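Local coordinates for protein tyrosyl-tRNA synthetase (Aeropyrum pernix, PDB 2CYA) that probably joins tyrosine to tRNA(Tyr) in two steps, activation by ATP to tyrosyl-AMP and then transfer to the acceptor end of the tRNA, at residues T75-Y79 with M88-R92; A93-I97 with A354-I358; C266-V271 with E313-G319; A280-F285 with Y306-L312. All coordinates share one frame; numbering follows the deposited sequence.

Interaction 1. Residues T75-Y79 with M88-R92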
loop_
_atom_site.group_PDB
_atom_site.type_symbol
_atom_site.label_atom_id
_atom_site.label_comp_id
_atom_site.label_asym_id
_atom_site.label_seq_id
_atom_site.Cartn_x
_atom_site.Cartn_y
_atom_site.Cartn_z
ATOM N N THR A 75 4.967 8.160 -12.082
ATOM C CA THR A 75 6.339 7.761 -11.828
ATOM C C THR A 75 6.491 6.619 -10.838
ATOM O O THR A 75 7.323 5.737 -11.050
ATOM C CB THR A 75 7.185 8.956 -11.347
ATOM O OG1 THR A 75 6.679 9.429 -10.095
ATOM C CG2 THR A 75 7.141 10.099 -12.389
ATOM N N TRP A 76 5.692 6.620 -9.772
ATOM C CA TRP A 76 5.783 5.549 -8.788
ATOM C C TRP A 76 5.309 4.226 -9.397
ATOM O O TRP A 76 5.838 3.157 -9.094
ATOM C CB TRP A 76 4.977 5.915 -7.526
ATOM C CG TRP A 76 5.720 6.890 -6.650
ATOM C CD1 TRP A 76 6.439 7.979 -7.058
ATOM C CD2 TRP A 76 5.825 6.857 -5.219
ATOM N NE1 TRP A 76 6.984 8.627 -5.971
ATOM C CE2 TRP A 76 6.625 7.955 -4.831
ATOM C CE3 TRP A 76 5.322 6.004 -4.227
ATOM C CZ2 TRP A 76 6.937 8.219 -3.495
ATOM C CZ3 TRP A 76 5.630 6.271 -2.891
ATOM C CH2 TRP A 76 6.427 7.367 -2.542
ATOM N N HIS A 77 4.329 4.304 -10.283
ATOM C CA HIS A 77 3.824 3.108 -10.934
ATOM C C HIS A 77 4.924 2.533 -11.825
ATOM O O HIS A 77 5.107 1.324 -11.879
ATOM C CB HIS A 77 2.597 3.449 -11.786
ATOM C CG HIS A 77 1.472 4.048 -11.005
ATOM N ND1 HIS A 77 0.360 3.325 -10.630
ATOM C CD2 HIS A 77 1.291 5.301 -10.519
ATOM C CE1 HIS A 77 -0.461 4.106 -9.953
ATOM N NE2 HIS A 77 0.077 5.311 -9.871
ATOM N N ALA A 78 5.646 3.406 -12.532
ATOM C CA ALA A 78 6.721 2.967 -13.432
ATOM C C ALA A 78 7.799 2.297 -12.587
ATOM O O ALA A 78 8.390 1.276 -12.977
ATOM C CB ALA A 78 7.314 4.168 -14.181
ATOM N N TYR A 79 8.058 2.880 -11.426
ATOM C CA TYR A 79 9.055 2.299 -10.536
ATOM C C TYR A 79 8.590 0.899 -10.147
ATOM O O TYR A 79 9.353 -0.052 -10.199
ATOM C CB TYR A 79 9.219 3.138 -9.277
ATOM C CG TYR A 79 10.225 2.561 -8.298
ATOM C CD1 TYR A 79 11.597 2.694 -8.510
ATOM C CD2 TYR A 79 9.801 1.897 -7.154
ATOM C CE1 TYR A 79 12.518 2.182 -7.596
ATOM C CE2 TYR A 79 10.715 1.384 -6.234
ATOM C CZ TYR A 79 12.067 1.532 -6.457
ATOM O OH TYR A 79 12.963 1.058 -5.519
ATOM N N MET A 88 14.545 6.704 -10.919
ATOM C CA MET A 88 13.582 7.793 -10.888
ATOM C C MET A 88 13.950 9.028 -11.710
ATOM O O MET A 88 13.055 9.737 -12.191
ATOM C CB MET A 88 13.289 8.187 -9.434
ATOM C CG MET A 88 12.547 7.104 -8.632
ATOM S SD MET A 88 10.967 6.582 -9.406
ATOM C CE MET A 88 9.961 8.009 -9.033
ATOM N N ASP A 89 15.247 9.299 -11.865
ATOM C CA ASP A 89 15.695 10.455 -12.647
ATOM C C ASP A 89 15.385 10.259 -14.132
ATOM O O ASP A 89 15.015 11.198 -14.839
ATOM C CB ASP A 89 17.202 10.663 -12.504
ATOM C CG ASP A 89 17.622 10.959 -11.083
ATOM O OD1 ASP A 89 17.143 11.963 -10.518
ATOM O OD2 ASP A 89 18.437 10.179 -10.536
ATOM N N LEU A 90 15.584 9.036 -14.600
ATOM C CA LEU A 90 15.341 8.687 -15.987
ATOM C C LEU A 90 13.837 8.655 -16.261
ATOM O O LEU A 90 13.376 9.000 -17.352
ATOM C CB LEU A 90 15.964 7.324 -16.275
ATOM C CG LEU A 90 17.345 7.281 -16.936
ATOM C CD1 LEU A 90 18.249 8.416 -16.463
ATOM C CD2 LEU A 90 17.953 5.926 -16.647
ATOM N N ILE A 91 13.073 8.245 -15.259
ATOM C CA ILE A 91 11.628 8.190 -15.409
ATOM C C ILE A 91 11.091 9.616 -15.522
ATOM O O ILE A 91 10.216 9.889 -16.341
ATOM C CB ILE A 91 10.973 7.477 -14.220
ATOM C CG1 ILE A 91 11.360 6.001 -14.246
ATOM C CG2 ILE A 91 9.446 7.670 -14.257
ATOM C CD1 ILE A 91 10.789 5.195 -13.080
ATOM N N ARG A 92 11.634 10.518 -14.710
ATOM C CA ARG A 92 11.221 11.916 -14.731
ATOM C C ARG A 92 11.596 12.529 -16.070
ATOM O O ARG A 92 10.847 13.330 -16.628
ATOM C CB ARG A 92 11.921 12.710 -13.625
ATOM C CG ARG A 92 10.966 13.452 -12.686
ATOM C CD ARG A 92 10.914 12.799 -11.313
ATOM N NE ARG A 92 12.261 12.679 -10.748
ATOM C CZ ARG A 92 12.548 12.108 -9.578
ATOM N NH1 ARG A 92 11.574 11.593 -8.829
ATOM N NH2 ARG A 92 13.813 12.047 -9.169
HETATM O O HOH W 1 8.659 11.628 -9.070
#

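Interaction 2. Residues A93-I97 with A354-I358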
loop_
_atom_site.group_PDB
_atom_site.type_symbol
_atom_site.label_atom_id
_atom_site.label_comp_id
_atom_site.label_asym_id
_atom_site.label_seq_id
_atom_site.Cartn_x
_atom_site.Cartn_y
_atom_site.Cartn_z
ATOM N N ALA A 93 12.768 12.144 -16.568
ATOM C CA ALA A 93 13.265 12.652 -17.833
ATOM C C ALA A 93 12.345 12.215 -18.957
ATOM O O ALA A 93 12.080 12.988 -19.862
ATOM C CB ALA A 93 14.674 12.152 -18.082
ATOM N N ALA A 94 11.852 10.979 -18.893
ATOM C CA ALA A 94 10.947 10.486 -19.921
ATOM C C ALA A 94 9.657 11.316 -19.907
ATOM O O ALA A 94 9.065 11.560 -20.958
ATOM C CB ALA A 94 10.636 8.982 -19.703
ATOM N N ALA A 95 9.241 11.764 -18.721
ATOM C CA ALA A 95 8.029 12.586 -18.574
ATOM C C ALA A 95 8.225 13.996 -19.149
ATOM O O ALA A 95 7.297 14.574 -19.735
ATOM C CB ALA A 95 7.620 12.675 -17.094
ATOM N N ARG A 96 9.418 14.566 -18.980
ATOM C CA ARG A 96 9.667 15.901 -19.535
ATOM C C ARG A 96 9.601 15.816 -21.065
ATOM O O ARG A 96 9.128 16.725 -21.728
ATOM C CB ARG A 96 11.037 16.431 -19.125
ATOM C CG ARG A 96 11.199 16.661 -17.641
ATOM C CD ARG A 96 12.348 17.641 -17.402
ATOM N NE ARG A 96 13.639 17.082 -17.795
ATOM C CZ ARG A 96 14.320 16.194 -17.075
ATOM N NH1 ARG A 96 13.836 15.759 -15.909
ATOM N NH2 ARG A 96 15.484 15.736 -17.527
ATOM N N ILE A 97 10.065 14.707 -21.620
ATOM C CA ILE A 97 10.025 14.529 -23.061
ATOM C C ILE A 97 8.572 14.390 -23.533
ATOM O O ILE A 97 8.176 14.976 -24.540
ATOM C CB ILE A 97 10.861 13.307 -23.471
ATOM C CG1 ILE A 97 12.339 13.603 -23.188
ATOM C CG2 ILE A 97 10.677 13.003 -24.960
ATOM C CD1 ILE A 97 13.285 12.444 -23.471
ATOM N N ALA A 354 18.771 14.404 -21.930
ATOM C CA ALA A 354 17.916 13.479 -21.195
ATOM C C ALA A 354 17.609 12.270 -22.072
ATOM O O ALA A 354 17.598 11.129 -21.606
ATOM C CB ALA A 354 16.623 14.171 -20.790
ATOM N N LEU A 355 17.359 12.532 -23.350
ATOM C CA LEU A 355 17.052 11.460 -24.287
ATOM C C LEU A 355 18.189 10.445 -24.330
ATOM O O LEU A 355 17.960 9.238 -24.399
ATOM C CB LEU A 355 16.826 12.024 -25.694
ATOM C CG LEU A 355 16.592 10.978 -26.785
ATOM C CD1 LEU A 355 15.309 10.190 -26.484
ATOM C CD2 LEU A 355 16.500 11.669 -28.137
ATOM N N GLU A 356 19.418 10.942 -24.288
ATOM C CA GLU A 356 20.586 10.071 -24.343
ATOM C C GLU A 356 20.777 9.311 -23.023
ATOM O O GLU A 356 21.109 8.126 -23.024
ATOM C CB GLU A 356 21.817 10.910 -24.749
ATOM C CG GLU A 356 21.528 11.699 -26.054
ATOM C CD GLU A 356 22.719 12.434 -26.655
ATOM O OE1 GLU A 356 23.379 13.218 -25.937
ATOM O OE2 GLU A 356 22.975 12.235 -27.868
ATOM N N ALA A 357 20.541 9.968 -21.898
ATOM C CA ALA A 357 20.660 9.267 -20.621
ATOM C C ALA A 357 19.657 8.116 -20.658
ATOM O O ALA A 357 19.994 6.971 -20.340
ATOM C CB ALA A 357 20.349 10.208 -19.455
ATOM N N ILE A 358 18.426 8.410 -21.079
ATOM C CA ILE A 358 17.393 7.382 -21.153
ATOM C C ILE A 358 17.785 6.212 -22.052
ATOM O O ILE A 358 17.594 5.050 -21.691
ATOM C CB ILE A 358 16.052 7.946 -21.680
ATOM C CG1 ILE A 358 15.470 8.945 -20.682
ATOM C CG2 ILE A 358 15.067 6.802 -21.923
ATOM C CD1 ILE A 358 14.152 9.516 -21.115
#

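Interaction 3. Residues C266-V271 with E313-G319. With SO4 (sulfate ion), chain E.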
loop_
_atom_site.group_PDB
_atom_site.type_symbol
_atom_site.label_atom_id
_atom_site.label_comp_id
_atom_site.label_asym_id
_atom_site.label_seq_id
_atom_site.Cartn_x
_atom_site.Cartn_y
_atom_site.Cartn_z
ATOM N N CYS A 266 1.872 -6.731 -42.641
ATOM C CA CYS A 266 0.781 -6.073 -43.354
ATOM C C CYS A 266 0.090 -7.028 -44.346
ATOM O O CYS A 266 0.213 -6.882 -45.564
ATOM C CB CYS A 266 1.338 -4.843 -44.083
ATOM S SG CYS A 266 0.108 -3.803 -44.884
ATOM N N PRO A 267 -0.665 -8.013 -43.825
ATOM C CA PRO A 267 -1.389 -9.011 -44.624
ATOM C C PRO A 267 -2.298 -8.388 -45.672
ATOM O O PRO A 267 -3.082 -7.496 -45.365
ATOM C CB PRO A 267 -2.194 -9.774 -43.579
ATOM C CG PRO A 267 -1.376 -9.638 -42.353
ATOM C CD PRO A 267 -0.969 -8.189 -42.396
ATOM N N ALA A 268 -2.203 -8.871 -46.903
ATOM C CA ALA A 268 -3.029 -8.350 -47.985
ATOM C C ALA A 268 -4.510 -8.460 -47.635
ATOM O O ALA A 268 -4.937 -9.441 -47.033
ATOM C CB ALA A 268 -2.740 -9.112 -49.269
ATOM N N LYS A 269 -5.283 -7.445 -48.009
ATOM C CA LYS A 269 -6.725 -7.416 -47.757
ATOM C C LYS A 269 -7.144 -7.605 -46.292
ATOM O O LYS A 269 -8.330 -7.513 -45.970
ATOM C CB LYS A 269 -7.427 -8.478 -48.616
ATOM C CG LYS A 269 -7.246 -8.325 -50.125
ATOM C CD LYS A 269 -8.035 -9.406 -50.883
ATOM C CE LYS A 269 -7.870 -9.283 -52.401
ATOM N NZ LYS A 269 -8.635 -10.327 -53.168
ATOM N N GLN A 270 -6.187 -7.864 -45.403
ATOM C CA GLN A 270 -6.509 -8.075 -43.994
ATOM C C GLN A 270 -6.496 -6.773 -43.199
ATOM O O GLN A 270 -5.601 -5.940 -43.367
ATOM C CB GLN A 270 -5.524 -9.060 -43.367
ATOM C CG GLN A 270 -6.004 -9.645 -42.052
ATOM C CD GLN A 270 -5.013 -10.615 -41.436
ATOM O OE1 GLN A 270 -4.438 -11.456 -42.127
ATOM N NE2 GLN A 270 -4.819 -10.511 -40.126
ATOM N N VAL A 271 -7.490 -6.605 -42.329
ATOM C CA VAL A 271 -7.599 -5.408 -41.504
ATOM C C VAL A 271 -7.265 -5.685 -40.043
ATOM O O VAL A 271 -6.572 -4.898 -39.399
ATOM C CB VAL A 271 -9.016 -4.804 -41.588
ATOM C CG1 VAL A 271 -9.158 -3.647 -40.602
ATOM C CG2 VAL A 271 -9.277 -4.313 -43.002
ATOM N N GLU A 313 -9.637 1.510 -46.309
ATOM C CA GLU A 313 -9.843 0.131 -45.871
ATOM C C GLU A 313 -10.615 -0.713 -46.876
ATOM O O GLU A 313 -10.311 -1.891 -47.067
ATOM C CB GLU A 313 -10.554 0.074 -44.521
ATOM C CG GLU A 313 -9.951 -0.990 -43.639
ATOM C CD GLU A 313 -10.856 -1.431 -42.525
ATOM O OE1 GLU A 313 -11.842 -2.139 -42.815
ATOM O OE2 GLU A 313 -10.578 -1.074 -41.360
ATOM N N ARG A 314 -11.628 -0.119 -47.500
ATOM C CA ARG A 314 -12.411 -0.836 -48.502
ATOM C C ARG A 314 -11.462 -1.193 -49.643
ATOM O O ARG A 314 -11.262 -2.370 -49.948
ATOM C CB ARG A 314 -13.560 0.040 -49.004
ATOM C CG ARG A 314 -14.565 0.380 -47.919
ATOM C CD ARG A 314 -15.716 1.209 -48.459
ATOM N NE ARG A 314 -16.682 1.538 -47.414
ATOM C CZ ARG A 314 -17.814 2.206 -47.621
ATOM N NH1 ARG A 314 -18.132 2.624 -48.841
ATOM N NH2 ARG A 314 -18.635 2.452 -46.604
ATOM N N ASP A 315 -10.863 -0.173 -50.251
ATOM C CA ASP A 315 -9.908 -0.375 -51.337
ATOM C C ASP A 315 -8.822 -1.376 -50.946
ATOM O O ASP A 315 -8.321 -2.118 -51.794
ATOM C CB ASP A 315 -9.250 0.951 -51.712
ATOM C CG ASP A 315 -10.024 1.709 -52.767
ATOM O OD1 ASP A 315 -11.264 1.791 -52.653
ATOM O OD2 ASP A 315 -9.386 2.232 -53.707
ATOM N N TYR A 316 -8.449 -1.395 -49.669
ATOM C CA TYR A 316 -7.421 -2.324 -49.220
ATOM C C TYR A 316 -7.992 -3.729 -49.158
ATOM O O TYR A 316 -7.319 -4.693 -49.526
ATOM C CB TYR A 316 -6.882 -1.945 -47.838
ATOM C CG TYR A 316 -5.710 -2.807 -47.423
ATOM C CD1 TYR A 316 -4.459 -2.633 -48.009
ATOM C CD2 TYR A 316 -5.860 -3.822 -46.480
ATOM C CE1 TYR A 316 -3.391 -3.442 -47.672
ATOM C CE2 TYR A 316 -4.788 -4.644 -46.133
ATOM C CZ TYR A 316 -3.559 -4.446 -46.737
ATOM O OH TYR A 316 -2.485 -5.254 -46.421
ATOM N N THR A 317 -9.228 -3.842 -48.680
ATOM C CA THR A 317 -9.881 -5.140 -48.581
ATOM C C THR A 317 -10.130 -5.712 -49.974
ATOM O O THR A 317 -9.875 -6.889 -50.222
ATOM C CB THR A 317 -11.229 -5.044 -47.843
ATOM O OG1 THR A 317 -11.004 -4.683 -46.476
ATOM C CG2 THR A 317 -11.954 -6.388 -47.891
ATOM N N ASP A 318 -10.624 -4.870 -50.879
ATOM C CA ASP A 318 -10.901 -5.294 -52.245
ATOM C C ASP A 318 -9.614 -5.417 -53.060
ATOM O O ASP A 318 -9.604 -5.119 -54.254
ATOM C CB ASP A 318 -11.843 -4.300 -52.938
ATOM C CG ASP A 318 -13.118 -4.053 -52.148
ATOM O OD1 ASP A 318 -13.612 -4.999 -51.494
ATOM O OD2 ASP A 318 -13.634 -2.915 -52.192
ATOM N N GLY A 319 -8.536 -5.848 -52.404
ATOM C CA GLY A 319 -7.246 -6.013 -53.062
ATOM C C GLY A 319 -6.830 -4.873 -53.976
ATOM O O GLY A 319 -5.806 -4.958 -54.655
HETATM S S SO4 E . -10.132 -9.066 -41.402
HETATM O O1 SO4 E . -11.335 -9.834 -41.941
HETATM O O2 SO4 E . -9.174 -10.092 -40.792
HETATM O O3 SO4 E . -9.482 -8.492 -42.519
HETATM O O4 SO4 E . -10.633 -8.332 -40.292
#

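Interaction 4. Residues A280-F285 with Y306-L312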
loop_
_atom_site.group_PDB
_atom_site.type_symbol
_atom_site.label_atom_id
_atom_site.label_comp_id
_atom_site.label_asym_id
_atom_site.label_seq_id
_atom_site.Cartn_x
_atom_site.Cartn_y
_atom_site.Cartn_z
ATOM N N ALA A 280 -2.509 4.178 -39.889
ATOM C CA ALA A 280 -3.232 5.052 -40.817
ATOM C C ALA A 280 -4.517 5.548 -40.180
ATOM O O ALA A 280 -4.828 6.739 -40.208
ATOM C CB ALA A 280 -3.558 4.308 -42.108
ATOM N N ARG A 281 -5.262 4.628 -39.589
ATOM C CA ARG A 281 -6.521 4.984 -38.966
ATOM C C ARG A 281 -6.426 5.830 -37.684
ATOM O O ARG A 281 -7.085 6.864 -37.561
ATOM C CB ARG A 281 -7.322 3.719 -38.649
ATOM C CG ARG A 281 -8.678 4.040 -38.028
ATOM C CD ARG A 281 -9.427 2.799 -37.566
ATOM N NE ARG A 281 -10.680 3.159 -36.914
ATOM C CZ ARG A 281 -11.504 2.291 -36.332
ATOM N NH1 ARG A 281 -11.207 0.998 -36.319
ATOM N NH2 ARG A 281 -12.618 2.721 -35.751
ATOM N N TYR A 282 -5.608 5.388 -36.738
ATOM C CA TYR A 282 -5.515 6.064 -35.451
ATOM C C TYR A 282 -4.581 7.255 -35.330
ATOM O O TYR A 282 -4.758 8.090 -34.449
ATOM C CB TYR A 282 -5.178 5.037 -34.373
ATOM C CG TYR A 282 -6.234 3.958 -34.245
ATOM C CD1 TYR A 282 -7.587 4.294 -34.193
ATOM C CD2 TYR A 282 -5.886 2.603 -34.191
ATOM C CE1 TYR A 282 -8.570 3.315 -34.090
ATOM C CE2 TYR A 282 -6.864 1.619 -34.095
ATOM C CZ TYR A 282 -8.206 1.989 -34.039
ATOM O OH TYR A 282 -9.195 1.042 -33.872
ATOM N N ILE A 283 -3.591 7.334 -36.206
ATOM C CA ILE A 283 -2.654 8.423 -36.169
ATOM C C ILE A 283 -2.744 9.365 -37.383
ATOM O O ILE A 283 -2.943 10.568 -37.220
ATOM C CB ILE A 283 -1.225 7.881 -36.036
ATOM C CG1 ILE A 283 -1.082 7.124 -34.715
ATOM C CG2 ILE A 283 -0.236 9.020 -36.103
ATOM C CD1 ILE A 283 0.266 6.480 -34.529
ATOM N N LEU A 284 -2.626 8.834 -38.598
ATOM C CA LEU A 284 -2.659 9.711 -39.771
ATOM C C LEU A 284 -4.021 10.353 -40.002
ATOM O O LEU A 284 -4.105 11.570 -40.138
ATOM C CB LEU A 284 -2.180 8.967 -41.023
ATOM C CG LEU A 284 -0.762 8.365 -40.980
ATOM C CD1 LEU A 284 -0.488 7.650 -42.307
ATOM C CD2 LEU A 284 0.306 9.454 -40.731
ATOM N N PHE A 285 -5.092 9.567 -40.019
ATOM C CA PHE A 285 -6.420 10.150 -40.225
ATOM C C PHE A 285 -7.033 10.768 -38.959
ATOM O O PHE A 285 -8.176 11.230 -38.965
ATOM C CB PHE A 285 -7.379 9.117 -40.814
ATOM C CG PHE A 285 -7.225 8.935 -42.302
ATOM C CD1 PHE A 285 -6.395 7.943 -42.817
ATOM C CD2 PHE A 285 -7.885 9.777 -43.184
ATOM C CE1 PHE A 285 -6.231 7.796 -44.194
ATOM C CE2 PHE A 285 -7.725 9.640 -44.554
ATOM C CZ PHE A 285 -6.899 8.648 -45.059
ATOM N N TYR A 306 -6.889 9.165 -50.791
ATOM C CA TYR A 306 -7.928 8.886 -49.808
ATOM C C TYR A 306 -8.243 10.019 -48.853
ATOM O O TYR A 306 -7.359 10.566 -48.196
ATOM C CB TYR A 306 -7.578 7.637 -49.018
ATOM C CG TYR A 306 -7.422 6.431 -49.898
ATOM C CD1 TYR A 306 -6.207 6.150 -50.517
ATOM C CD2 TYR A 306 -8.494 5.569 -50.117
ATOM C CE1 TYR A 306 -6.058 5.034 -51.330
ATOM C CE2 TYR A 306 -8.359 4.452 -50.929
ATOM C CZ TYR A 306 -7.137 4.189 -51.530
ATOM O OH TYR A 306 -6.992 3.071 -52.316
ATOM N N THR A 307 -9.526 10.352 -48.776
ATOM C CA THR A 307 -9.985 11.433 -47.926
ATOM C C THR A 307 -10.592 10.919 -46.630
ATOM O O THR A 307 -10.977 11.701 -45.768
ATOM C CB THR A 307 -11.019 12.311 -48.668
ATOM O OG1 THR A 307 -12.159 11.518 -49.026
ATOM C CG2 THR A 307 -10.408 12.888 -49.923
ATOM N N SER A 308 -10.683 9.602 -46.499
ATOM C CA SER A 308 -11.231 8.996 -45.293
ATOM C C SER A 308 -10.516 7.676 -45.082
ATOM O O SER A 308 -9.962 7.112 -46.025
ATOM C CB SER A 308 -12.735 8.734 -45.436
ATOM O OG SER A 308 -12.988 7.455 -46.010
ATOM N N TYR A 309 -10.524 7.183 -43.849
ATOM C CA TYR A 309 -9.867 5.926 -43.562
ATOM C C TYR A 309 -10.684 4.771 -44.102
ATOM O O TYR A 309 -10.130 3.818 -44.652
ATOM C CB TYR A 309 -9.682 5.710 -42.066
ATOM C CG TYR A 309 -9.234 4.300 -41.763
ATOM C CD1 TYR A 309 -7.927 3.900 -42.010
ATOM C CD2 TYR A 309 -10.141 3.338 -41.323
ATOM C CE1 TYR A 309 -7.531 2.584 -41.835
ATOM C CE2 TYR A 309 -9.757 2.007 -41.151
ATOM C CZ TYR A 309 -8.449 1.643 -41.412
ATOM O OH TYR A 309 -8.055 0.336 -41.262
ATOM N N GLU A 310 -11.999 4.845 -43.923
ATOM C CA GLU A 310 -12.882 3.780 -44.381
ATOM C C GLU A 310 -12.703 3.533 -45.875
ATOM O O GLU A 310 -12.735 2.388 -46.325
ATOM C CB GLU A 310 -14.342 4.116 -44.066
ATOM C CG GLU A 310 -15.271 2.909 -44.170
ATOM C CD GLU A 310 -14.767 1.699 -43.371
ATOM O OE1 GLU A 310 -14.591 1.829 -42.136
ATOM O OE2 GLU A 310 -14.548 0.620 -43.976
ATOM N N GLU A 311 -12.512 4.602 -46.641
ATOM C CA GLU A 311 -12.299 4.462 -48.077
ATOM C C GLU A 311 -11.080 3.571 -48.276
ATOM O O GLU A 311 -11.147 2.545 -48.953
ATOM C CB GLU A 311 -12.029 5.821 -48.719
ATOM C CG GLU A 311 -13.249 6.697 -48.909
ATOM C CD GLU A 311 -12.875 8.090 -49.383
ATOM O OE1 GLU A 311 -12.123 8.201 -50.380
ATOM O OE2 GLU A 311 -13.334 9.071 -48.753
ATOM N N LEU A 312 -9.968 3.980 -47.670
ATOM C CA LEU A 312 -8.716 3.246 -47.751
ATOM C C LEU A 312 -8.901 1.778 -47.386
ATOM O O LEU A 312 -8.378 0.900 -48.070
ATOM C CB LEU A 312 -7.676 3.887 -46.820
ATOM C CG LEU A 312 -6.265 3.288 -46.718
ATOM C CD1 LEU A 312 -5.390 4.196 -45.873
ATOM C CD2 LEU A 312 -6.317 1.903 -46.102
#

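Interaction 1. Residues T75-Y79 with M88-R92
Met88 and Ile91 of helix 88-104 pack onto Thr75, Ala78 and Tyr79 of helix 75-80, the two short segments running at 129° to each other. Apolar packing comes first. Ile91 uses two branches: CG1 stands anti to the carbonyl carbon (chi1 -68°), and the CD1 it carries reaches 3.8 Å from Ala78 CB, while its CG2 meets Thr75 CG2, also at 3.8 Å.

Sulfur and methyl contacts of Met88 form the second group. The chain bends at both chi2 and chi3, which brings SD and CE in toward helix 75-80. SD lies 3.9 Å from Tyr79 CB and 5.0 Å from the centroid of the Tyr79 ring, an oblique Met-aromatic contact at 54° to the ring normal. CE comes within 4.0 Å of Trp76 CD1 and also touches the Thr75 side chain.

Polar links are indirect, since no hydrogen bond joins the segments. One water accepts from Arg92 NH1 at 2.9 Å, at the edge of the guanidinium and in its plane, and is hydrogen-bonded to Thr75 OG1 at 3.1 Å. Arg92 NH2 forms a long salt bridge to Asp89 within its own helix. Asp116 also bonds Thr75 OG1, Glu118 takes Trp76 NE1, and Ile131 of the second subunit packs on Trp76.

Both helices belong to the connection between the parallel strands 68-73 and 113-116 of the class I nucleotide-binding sheet. The chemistry suggests that, between these two segments, apolar packing dominates, with one water as the polar bridge.

Interaction 2. Residues A93-I97 with A354-I358
With CG1 anti to the carbonyl carbon in both Ile97 (chi1 -67°) and Ile358, and chi2 extended in each, the two CD1 methyls are carried out to meet tip to tip, 3.9 Å from Ile97 CD1 to Ile358 CD1. The arrangement is a helix pair with a signed crossing angle of -133°, joining helix 88-104 of the Rossmann-type catalytic domain to helix 349-360 at the C-terminal end of the chain. Small side chains meet where Ala93 and Ala354 face each other, their CA atoms 5.8 Å apart and Ala93 CB 3.9 Å from Ala354 CB. Ile97 CD1 extends its contact to Leu355, lying 4.0 Å from Leu355 CA. No hydrogen bond crosses, so the pair is held by apolar packing.

At one margin the guanidinium of Arg96, brought round by a bend at chi3, lies with one face over Ala93 CA of its own helix, and its NH2 comes 3.8 Å from Ala354 CB. The region borders the nucleotide site: the Ala94 side chain is about 6 Å from that of Trp52, inferred to bind ATP. Ile358 makes the most intimate approach to the opposing backbone, its CD1 resting 3.5 Å from Ala94 N and also against Ala94 CB.

Interaction 3. Residues C266-V271 with E313-G319
Glu313 and Val271 open the contact, their side chains crossing at about a right angle with Val271 CG1 only 3.0 Å from Glu313 OE2, a tight fit. That oxygen has its hydrogen bond with Tyr309 OH. Glu313 O is gripped from opposite faces of its plane by Thr317 N and Thr317 OG1.

Next comes Tyr316, whose CG stands anti to the backbone N, sending the ring out to the type II turn Pro267-Gln270, where Pro267 O and Gln270 O meet its edge. The Tyr316 hydroxyl donates to Pro267 O in a short 2.5 Å bond, from 58° out of the carbonyl plane. Gln270 O lies 3.2 Å from Tyr316 CE2, while Cys266 SG lies obliquely, 5.2 Å from the ring centroid. The Tyr316 carbonyl receives a CA-H...O contact, Lys269 CA to Tyr316 O being 3.3 Å. A phenylalanine in place of Tyr316 would probably leave Pro267 O without its side-chain donor and the turn less firmly tied to the helix.

Thr317 follows, its carbonyl oxygen 3.0 Å from Lys269 CG as the extended lysine passes by. At Gly319 that lysine covers the backbone, Lys269 CE standing 3.4 Å from Gly319 CA, where a side chain would collide with it.

Beyond the turn, Val271 N donates to sulfate O3 at 2.8 Å, a nearly straight bond (165°); the ion probably comes from the crystallisation liquor. The arrangement is a type II turn docked on the C-terminal end of helix 309-317, within the helical region that follows the KMSKS motif and, in tyrosyl-tRNA synthetases, generally serves anticodon recognition.

Interaction 4. Residues A280-F285 with Y306-L312
The Tyr309 ring presents one face to Arg281: Arg281 CB sits 3.4 Å from the ring centroid and 13° off its normal, a CH-pi contact over the centre. CG of Arg281 stands anti to the backbone N, and the extended chain lays CB, CG and CD along the ring; the guanidinium passes beyond it, its plane 16° from that of the ring but without stacking. At the edge of the same ring lies Phe285 CD1, the two aromatic side chains crossing at about a right angle.

Phe285 has backbone on one face, with Ser308 C 3.5 Å from its CE2 and Tyr309 N nearby. Its edge meets carbonyl oxygens: Tyr306 O lies 3.7 Å from Phe285 CZ, and Ala280 O is in the ring plane. Leu312 CD1 comes obliquely to within 4.1 Å of Phe285 CE1 and also packs on Ala280 CB. Phe290 adds an edge-to-face partner. Replacing Phe285 by an alanine is likely to leave a gap against the Ser308-Tyr309 backbone and take from Leu312 CD1 its aromatic neighbour.

The wide turn that ends the first helix is closed by Phe285 N donating to Ala280 O at 2.8 Å. In the other segment, Ser308 OG caps the second helix by accepting from Glu311 N at 3.0 Å (158°), and Thr307 OG1 donates to the syn side of Glu311 OE2. The contact is thus a pi-type turn ending helix 275-284 packed on the N-capped start of helix 309-317, in the helical region beyond the KMSKS motif.

How the interactions relate
The contacts pair up through shared helices, and interaction 1 lies on the opposite side of the chain's centre from interactions 3 and 4. Interactions 1 and 2 share helix 88-104, their centres 11 Å apart, and touch where Leu90 CD1 packs 4.1 Å from Ala357 CB. Both lie near residues predicted or inferred to bind the substrates: the Ala78 side chain is about 7 Å from that of Tyr165 (tyrosine), and the Ile358 side chain about 7 Å from that of Lys241 (ATP) in the KMSKS motif. Interactions 3 and 4 share helix 309-317, with centres 13 Å apart, and are joined by Asp315 OD2 and Tyr306 OH at 2.9 Å, a probable hydrogen bond. They lie away from the annotated sites; interactions 1 and 3 have centres 41 Å apart.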